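Local structure of sortase family protein (Clostridium perfringens, 6IXZ) at residues Asn19-Lys22 / Asp23-Asp27; Ile64-Ser68 / Ile69-Leu73; Lys159-Asp163 / Lys164-Thr168. The protein is probably a class C sortase, a cysteine transpeptidase that would join pilin subunits into covalent pili. All blocks are in the same frame, centred on the assembly; numbering follows the deposited sequence.

All three contacts are local, each lying within one continuous stretch of chain. Contact 1 is a surface contact where a loop enters helix 23-41, outside the sheet. Contacts 2 and 3 are partly buried and belong to the same sheet: contact 2 turns strand 60-66 into strand 71-77, and contact 3 leads a loop into strand 165-173. Their centres are about 22 Å apart, and each lies farther than that from contact 1. The chemistry follows the place. Contact 1 combines helix-start backbone bonds with one valine pair. Contact 2 pairs strand backbones and gathers isoleucines on one face. Contact 3 has one turn bond and a tyrosine ring.

Contact 1: Asn19-Lys22 / Asp23-Asp27; sequences NNVK and DEEVD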
loop_
_atom_site.group_PDB
_atom_site.type_symbol
_atom_site.label_atom_id
_atom_site.label_comp_id
_atom_site.label_asym_id
_atom_site.label_seq_id
_atom_site.Cartn_x
_atom_site.Cartn_y
_atom_site.Cartn_z
ATOM N N ASN A 19 0.500 19.233 -0.322
ATOM C CA ASN A 19 0.750 20.335 -1.251
ATOM C C ASN A 19 1.404 21.566 -0.600
ATOM O O ASN A 19 1.953 22.414 -1.303
ATOM C CB ASN A 19 -0.542 20.736 -1.967
ATOM C CG ASN A 19 -0.790 19.917 -3.222
ATOM O OD1 ASN A 19 -0.054 18.975 -3.517
ATOM N ND2 ASN A 19 -1.819 20.284 -3.976
ATOM N N ASN A 20 1.361 21.651 0.730
ATOM C CA ASN A 20 1.910 22.807 1.457
ATOM C C ASN A 20 3.145 22.493 2.296
ATOM O O ASN A 20 3.605 23.339 3.062
ATOM C CB ASN A 20 0.846 23.422 2.377
ATOM C CG ASN A 20 -0.260 24.124 1.612
ATOM O OD1 ASN A 20 -0.010 24.867 0.656
ATOM N ND2 ASN A 20 -1.499 23.893 2.034
ATOM N N VAL A 21 3.669 21.277 2.177
ATOM C CA VAL A 21 4.932 20.922 2.820
ATOM C C VAL A 21 6.101 21.283 1.908
ATOM O O VAL A 21 6.084 20.969 0.718
ATOM C CB VAL A 21 5.001 19.411 3.132
ATOM C CG1 VAL A 21 6.414 19.001 3.517
ATOM C CG2 VAL A 21 4.021 19.055 4.237
ATOM N N LYS A 22 7.141 21.872 2.491
ATOM C CA LYS A 22 8.267 22.397 1.722
ATOM C C LYS A 22 9.069 21.320 0.984
ATOM O O LYS A 22 9.526 20.336 1.583
ATOM C CB LYS A 22 9.199 23.192 2.640
ATOM C CG LYS A 22 8.553 24.425 3.257
ATOM C CD LYS A 22 7.830 25.288 2.223
ATOM C CE LYS A 22 6.320 25.065 2.234
ATOM N NZ LYS A 22 5.608 25.722 1.096
ATOM N N ASP A 23 9.323 21.574 -0.297
ATOM C CA ASP A 23 10.059 20.640 -1.157
ATOM C C ASP A 23 11.164 19.925 -0.373
ATOM O O ASP A 23 11.245 18.694 -0.353
ATOM C CB ASP A 23 10.675 21.375 -2.363
ATOM C CG ASP A 23 9.647 22.188 -3.167
ATOM O OD1 ASP A 23 8.421 21.991 -2.992
ATOM O OD2 ASP A 23 10.077 23.025 -3.995
ATOM N N GLU A 24 11.996 20.716 0.290
ATOM C CA GLU A 24 13.099 20.197 1.071
ATOM C C GLU A 24 12.621 19.113 2.028
ATOM O O GLU A 24 13.286 18.092 2.213
ATOM C CB GLU A 24 13.757 21.327 1.873
ATOM C CG GLU A 24 15.218 21.074 2.197
ATOM C CD GLU A 24 16.146 21.497 1.071
ATOM O OE1 GLU A 24 17.208 22.086 1.361
ATOM O OE2 GLU A 24 15.810 21.252 -0.108
ATOM N N GLU A 25 11.515 19.380 2.710
ATOM C CA GLU A 25 11.064 18.464 3.743
ATOM C C GLU A 25 10.552 17.172 3.122
ATOM O O GLU A 25 10.838 16.107 3.636
ATOM C CB GLU A 25 10.003 19.106 4.639
ATOM C CG GLU A 25 10.610 19.911 5.779
ATOM C CD GLU A 25 9.883 19.708 7.101
ATOM O OE1 GLU A 25 8.659 19.444 7.084
ATOM O OE2 GLU A 25 10.539 19.828 8.161
ATOM N N VAL A 26 9.844 17.278 1.995
ATOM C CA VAL A 26 9.380 16.103 1.254
ATOM C C VAL A 26 10.574 15.264 0.800
ATOM O O VAL A 26 10.589 14.040 0.991
ATOM C CB VAL A 26 8.551 16.490 0.004
ATOM C CG1 VAL A 26 8.053 15.237 -0.714
ATOM C CG2 VAL A 26 7.384 17.404 0.379
ATOM N N ASP A 27 11.565 15.929 0.194
ATOM C CA ASP A 27 12.827 15.284 -0.218
ATOM C C ASP A 27 13.456 14.520 0.925
ATOM O O ASP A 27 13.885 13.381 0.776
ATOM C CB ASP A 27 13.843 16.322 -0.714
ATOM C CG ASP A 27 13.634 16.704 -2.171
ATOM O OD1 ASP A 27 12.660 16.224 -2.771
ATOM O OD2 ASP A 27 14.488 17.423 -2.739
#
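Lys22 O accepts the peptide N-H of Val26 at the start of helix 23-41. The distance from Val26 N to Lys22 O is 3.1 Å, and the N-H...O angle is 158°. The donor is tilted somewhat out of the plane of the carbonyl group. Glu25 N also lies against Lys22 O, but that bond is modelled very short and its details are doubtful. Lys22 is the N-cap residue. It enters the helix through its backbone carbonyl, while its bent side chain leads away from the helix. The next step of the helical pattern follows at once, with Asp27 N bonded to Asp23 O at 2.8 Å.

The apolar part lies beside this bond. Val21, just before the N-cap, meets Val26 in the first turn. This pairing is a hydrophobic staple. Val21 CG1 sits 3.7 Å from Val26 CG2. It is placed there by a first torsion of 168°, which sets CG1 opposite the backbone N. The same methyl, Val21 CG1, also rests on Glu25 CB at 3.8 Å, the two side chains crossing at about a right angle. Earlier in the loop, Asn19 OD1 makes a weak hydrogen bond to Lys137 NZ.

Lys22 NZ stays 6.2 Å from Asp23 OD1, so the two opposite charges form no salt bridge. Asp23, Glu24 and Glu25 place three acidic side chains in the first turn, where negative charge would probably be favoured by the helix dipole. The chemistry implies a helix start fixed by a backbone carbonyl and a valine pair, without a side-chain cap from Lys22.

Contact 2: Ile64-Ser68 / Ile69-Leu73; sequences IEIPS and INIKL
Ile66 meets both Ile69 and Ile71 across the turn, lying alongside each and pointing the same way. Ile66 CB is 3.9 Å from Ile71 CB and also meets Ile69 CG1. The first torsion of Ile66, -45°, turns CG2 anti to the backbone N, on the side of Ile69, and leaves CG1 beside that N. Ile66 CG2 lies 3.3 Å from Ile69 CG1, tighter than usual for two carbons, and meets Ile69 CD1. CG1 passes along the flank of Ile71, near CB and CG2. At the tip, Ile66 CD1 reaches Ile71 CD1 at 4.0 Å and touches the end of Ile69. Beyond the hairpin, Phe131 and Leu169 pack on Ile66.

The backbone forms an antiparallel hairpin between the first two strands of the sortase beta-barrel. Ile66 pairs with Ile71, and Ile64 with Leu73, as hydrogen-bonded pairs. Asn70 and Ile71 both face Ile66, which makes a G1 beta bulge. Asn70 takes the left-handed backbone conformation there (phi 56°, psi 46°). Ile66 O accepts two N-H groups, from Ile71 and Ile69, which approach from opposite faces of its carbonyl plane. The Ile71 N to Ile66 O distance is 3.1 Å. Pro67 O takes Asn70 N at 3.0 Å, and Asn70 ND2 adds a weak bond to the same oxygen.

On the other face, Glu65 and Lys72 form the non-hydrogen-bonded pair between the Ile64-Leu73 and Ile66-Ile71 pairs. Their aliphatic stems lie side by side, with Glu65 CG 4.0 Å from Lys72 CG. Their charges do not touch, and Glu65 OE2 instead bonds His134 NE2.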
loop_
_atom_site.group_PDB
_atom_site.type_symbol
_atom_site.label_atom_id
_atom_site.label_comp_id
_atom_site.label_asym_id
_atom_site.label_seq_id
_atom_site.Cartn_x
_atom_site.Cartn_y
_atom_site.Cartn_z
ATOM N N ILE A 64 -4.468 5.337 -3.628
ATOM C CA ILE A 64 -4.367 4.441 -4.750
ATOM C C ILE A 64 -5.570 4.639 -5.672
ATOM O O ILE A 64 -6.694 4.847 -5.211
ATOM C CB ILE A 64 -4.265 2.962 -4.281
ATOM C CG1 ILE A 64 -4.163 2.011 -5.468
ATOM C CG2 ILE A 64 -5.447 2.572 -3.389
ATOM C CD1 ILE A 64 -3.673 0.628 -5.091
ATOM N N GLU A 65 -5.318 4.608 -6.978
ATOM C CA GLU A 65 -6.393 4.591 -7.976
ATOM C C GLU A 65 -6.311 3.337 -8.832
ATOM O O GLU A 65 -5.223 2.933 -9.228
ATOM C CB GLU A 65 -6.306 5.814 -8.891
ATOM C CG GLU A 65 -6.301 7.146 -8.178
ATOM C CD GLU A 65 -6.306 8.297 -9.168
ATOM O OE1 GLU A 65 -7.330 9.001 -9.249
ATOM O OE2 GLU A 65 -5.347 8.391 -9.964
ATOM N N ILE A 66 -7.451 2.678 -9.027
ATOM C CA ILE A 66 -7.570 1.533 -9.938
ATOM C C ILE A 66 -8.718 1.803 -10.917
ATOM O O ILE A 66 -9.875 1.497 -10.644
ATOM C CB ILE A 66 -7.840 0.206 -9.180
ATOM C CG1 ILE A 66 -6.914 0.057 -7.954
ATOM C CG2 ILE A 66 -7.658 -0.983 -10.111
ATOM C CD1 ILE A 66 -7.142 -1.205 -7.156
ATOM N N PRO A 67 -8.393 2.363 -12.092
ATOM C CA PRO A 67 -9.437 2.862 -13.024
ATOM C C PRO A 67 -10.452 1.807 -13.485
ATOM O O PRO A 67 -11.672 2.039 -13.488
ATOM C CB PRO A 67 -8.635 3.398 -14.221
ATOM C CG PRO A 67 -7.204 3.416 -13.821
ATOM C CD PRO A 67 -7.020 2.585 -12.578
ATOM N N SER A 68 -9.963 0.623 -13.808
ATOM C CA SER A 68 -10.793 -0.392 -14.390
ATOM C C SER A 68 -11.890 -0.802 -13.435
ATOM O O SER A 68 -12.947 -1.258 -13.870
ATOM C CB SER A 68 -9.941 -1.602 -14.796
ATOM O OG SER A 68 -9.364 -2.233 -13.666
ATOM N N ILE A 69 -11.653 -0.654 -12.130
ATOM C CA ILE A 69 -12.669 -0.990 -11.157
ATOM C C ILE A 69 -13.129 0.207 -10.304
ATOM O O ILE A 69 -13.764 0.026 -9.275
ATOM C CB ILE A 69 -12.234 -2.176 -10.267
ATOM C CG1 ILE A 69 -10.779 -2.050 -9.857
ATOM C CG2 ILE A 69 -12.431 -3.509 -11.001
ATOM C CD1 ILE A 69 -10.346 -3.062 -8.805
ATOM N N ASN A 70 -12.895 1.428 -10.775
ATOM C CA ASN A 70 -13.447 2.612 -10.087
ATOM C C ASN A 70 -13.038 2.676 -8.601
ATOM O O ASN A 70 -13.854 2.967 -7.727
ATOM C CB ASN A 70 -14.979 2.631 -10.204
ATOM C CG ASN A 70 -15.451 2.866 -11.643
ATOM O OD1 ASN A 70 -16.646 2.757 -11.950
ATOM N ND2 ASN A 70 -14.515 3.181 -12.526
ATOM N N ILE A 71 -11.769 2.444 -8.320
ATOM C CA ILE A 71 -11.277 2.550 -6.950
ATOM C C ILE A 71 -10.381 3.769 -6.786
ATOM O O ILE A 71 -9.485 4.017 -7.586
ATOM C CB ILE A 71 -10.527 1.279 -6.540
ATOM C CG1 ILE A 71 -11.545 0.156 -6.330
ATOM C CG2 ILE A 71 -9.660 1.525 -5.302
ATOM C CD1 ILE A 71 -10.962 -1.177 -5.938
ATOM N N LYS A 72 -10.637 4.534 -5.732
ATOM C CA LYS A 72 -9.771 5.645 -5.326
ATOM C C LYS A 72 -9.817 5.716 -3.797
ATOM O O LYS A 72 -10.867 6.033 -3.243
ATOM C CB LYS A 72 -10.324 6.956 -5.904
ATOM C CG LYS A 72 -9.390 8.154 -5.828
ATOM C CD LYS A 72 -10.118 9.402 -6.296
ATOM C CE LYS A 72 -9.485 10.662 -5.744
ATOM N NZ LYS A 72 -9.972 11.880 -6.457
ATOM N N LEU A 73 -8.751 5.299 -3.120
ATOM C CA LEU A 73 -8.794 5.099 -1.647
ATOM C C LEU A 73 -7.522 5.659 -0.983
ATOM O O LEU A 73 -6.426 5.551 -1.556
ATOM C CB LEU A 73 -8.910 3.608 -1.318
ATOM C CG LEU A 73 -10.234 2.906 -1.662
ATOM C CD1 LEU A 73 -10.103 1.405 -1.609
ATOM C CD2 LEU A 73 -11.380 3.371 -0.790
#

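Contact 3: Lys159-Asp163 / Lys164-Thr168; sequences KISDD and KDYVT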
loop_
_atom_site.group_PDB
_atom_site.type_symbol
_atom_site.label_atom_id
_atom_site.label_comp_id
_atom_site.label_asym_id
_atom_site.label_seq_id
_atom_site.Cartn_x
_atom_site.Cartn_y
_atom_site.Cartn_z
ATOM N N LYS A 159 7.171 -11.564 0.335
ATOM C CA LYS A 159 8.591 -11.241 0.541
ATOM C C LYS A 159 9.130 -10.298 -0.538
ATOM O O LYS A 159 8.633 -10.271 -1.649
ATOM C CB LYS A 159 9.436 -12.513 0.519
ATOM C CG LYS A 159 9.176 -13.434 1.710
ATOM C CD LYS A 159 9.896 -14.765 1.548
ATOM C CE LYS A 159 9.585 -15.717 2.699
ATOM N NZ LYS A 159 9.992 -15.151 4.012
ATOM N N ILE A 160 10.206 -9.590 -0.219
ATOM C CA ILE A 160 10.867 -8.763 -1.217
ATOM C C ILE A 160 11.576 -9.692 -2.210
ATOM O O ILE A 160 12.005 -10.780 -1.825
ATOM C CB ILE A 160 11.831 -7.793 -0.537
ATOM C CG1 ILE A 160 11.031 -6.840 0.342
ATOM C CG2 ILE A 160 12.624 -6.978 -1.566
ATOM C CD1 ILE A 160 11.836 -6.222 1.453
ATOM N N SER A 161 11.498 -9.369 -3.495
ATOM C CA SER A 161 12.257 -10.100 -4.515
ATOM C C SER A 161 13.415 -9.229 -4.986
ATOM O O SER A 161 13.207 -8.035 -5.294
ATOM C CB SER A 161 11.374 -10.461 -5.716
ATOM O OG SER A 161 10.373 -11.412 -5.385
ATOM N N ASP A 162 14.621 -9.809 -5.048
ATOM C CA ASP A 162 15.798 -9.072 -5.572
ATOM C C ASP A 162 15.526 -8.531 -6.975
ATOM O O ASP A 162 14.884 -9.185 -7.789
ATOM C CB ASP A 162 17.072 -9.933 -5.632
ATOM C CG ASP A 162 17.459 -10.547 -4.296
ATOM O OD1 ASP A 162 18.511 -11.224 -4.265
ATOM O OD2 ASP A 162 16.729 -10.401 -3.295
ATOM N N ASP A 163 15.971 -7.299 -7.222
ATOM C CA ASP A 163 15.872 -6.670 -8.532
ATOM C C ASP A 163 14.437 -6.353 -8.979
ATOM O O ASP A 163 14.221 -5.989 -10.153
ATOM C CB ASP A 163 16.570 -7.516 -9.605
ATOM C CG ASP A 163 17.993 -7.853 -9.239
ATOM O OD1 ASP A 163 18.693 -6.985 -8.658
ATOM O OD2 ASP A 163 18.373 -9.018 -9.436
ATOM N N LYS A 164 13.462 -6.479 -8.072
ATOM C CA LYS A 164 12.068 -6.182 -8.442
ATOM C C LYS A 164 11.469 -5.056 -7.606
ATOM O O LYS A 164 11.813 -4.895 -6.428
ATOM C CB LYS A 164 11.199 -7.421 -8.294
ATOM C CG LYS A 164 11.686 -8.654 -9.042
ATOM C CD LYS A 164 11.608 -8.489 -10.544
ATOM C CE LYS A 164 12.248 -9.682 -11.239
ATOM N NZ LYS A 164 11.376 -10.277 -12.291
ATOM N N ASP A 165 10.513 -4.350 -8.214
ATOM C CA ASP A 165 9.756 -3.290 -7.587
ATOM C C ASP A 165 8.272 -3.691 -7.641
ATOM O O ASP A 165 7.623 -3.616 -8.697
ATOM C CB ASP A 165 10.017 -1.952 -8.316
ATOM C CG ASP A 165 9.239 -0.786 -7.710
ATOM O OD1 ASP A 165 9.584 0.384 -7.973
ATOM O OD2 ASP A 165 8.292 -1.041 -6.948
ATOM N N TYR A 166 7.770 -4.246 -6.529
ATOM C CA TYR A 166 6.429 -4.832 -6.503
ATOM C C TYR A 166 5.572 -4.096 -5.474
ATOM O O TYR A 166 6.066 -3.697 -4.403
ATOM C CB TYR A 166 6.442 -6.318 -6.079
ATOM C CG TYR A 166 6.994 -7.338 -7.071
ATOM C CD1 TYR A 166 6.863 -7.168 -8.454
ATOM C CD2 TYR A 166 7.715 -8.436 -6.610
ATOM C CE1 TYR A 166 7.387 -8.112 -9.336
ATOM C CE2 TYR A 166 8.231 -9.387 -7.480
ATOM C CZ TYR A 166 8.041 -9.229 -8.842
ATOM O OH TYR A 166 8.525 -10.174 -9.704
ATOM N N VAL A 167 4.280 -4.009 -5.776
ATOM C CA VAL A 167 3.251 -3.723 -4.782
ATOM C C VAL A 167 2.200 -4.821 -4.901
ATOM O O VAL A 167 1.705 -5.119 -6.004
ATOM C CB VAL A 167 2.645 -2.336 -4.994
ATOM C CG1 VAL A 167 1.475 -2.091 -4.053
ATOM C CG2 VAL A 167 3.724 -1.277 -4.834
ATOM N N THR A 168 1.899 -5.465 -3.773
ATOM C CA THR A 168 0.781 -6.397 -3.706
ATOM C C THR A 168 -0.471 -5.762 -3.067
ATOM O O THR A 168 -0.405 -5.029 -2.045
ATOM C CB THR A 168 1.158 -7.720 -2.997
ATOM O OG1 THR A 168 2.101 -8.477 -3.782
ATOM C CG2 THR A 168 -0.076 -8.578 -2.787
#
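Lys164 N donates to Ser161 O at 3.2 Å and closes a type II beta turn. The N-H comes from above the carbonyl plane, not onto a lone pair. Asp163 holds the third position of the turn with a positive phi of 68°. The Lys164 chain is bent at its second torsion, -67°. The bend lays CG and CD beside the turn backbone, and the end of the chain then leads away. Lys164 CG lies 3.5 Å from Asp162 O and also meets Ser161 CB. Its CD continues past the Asp163 carbonyl.

Asp165 opens strand 165-173, and its side chain points away from the turn. OD1 takes the backbone N-H of Gly100 and a salt bridge from Arg188, and OD2 bonds Tyr142 OH. The turn ends the loop that leads from strand 138-150 into a strand of the sortase beta-barrel. The same strand later carries Cys172, the predicted acyl-thioester residue, but the turn itself is away from that site.

Tyr166 points back toward the loop. Ser161 OG sits at the ring edge, near its plane, 3.6 Å from Tyr166 CE2. Lys164 CB lies over one ring face, 3.6 Å above the plane and offset toward the rim. Arg185 makes a cation-pi contact with the ring, and His104, which also bonds Thr168 OG1 through NE2, packs against it edge-to-face.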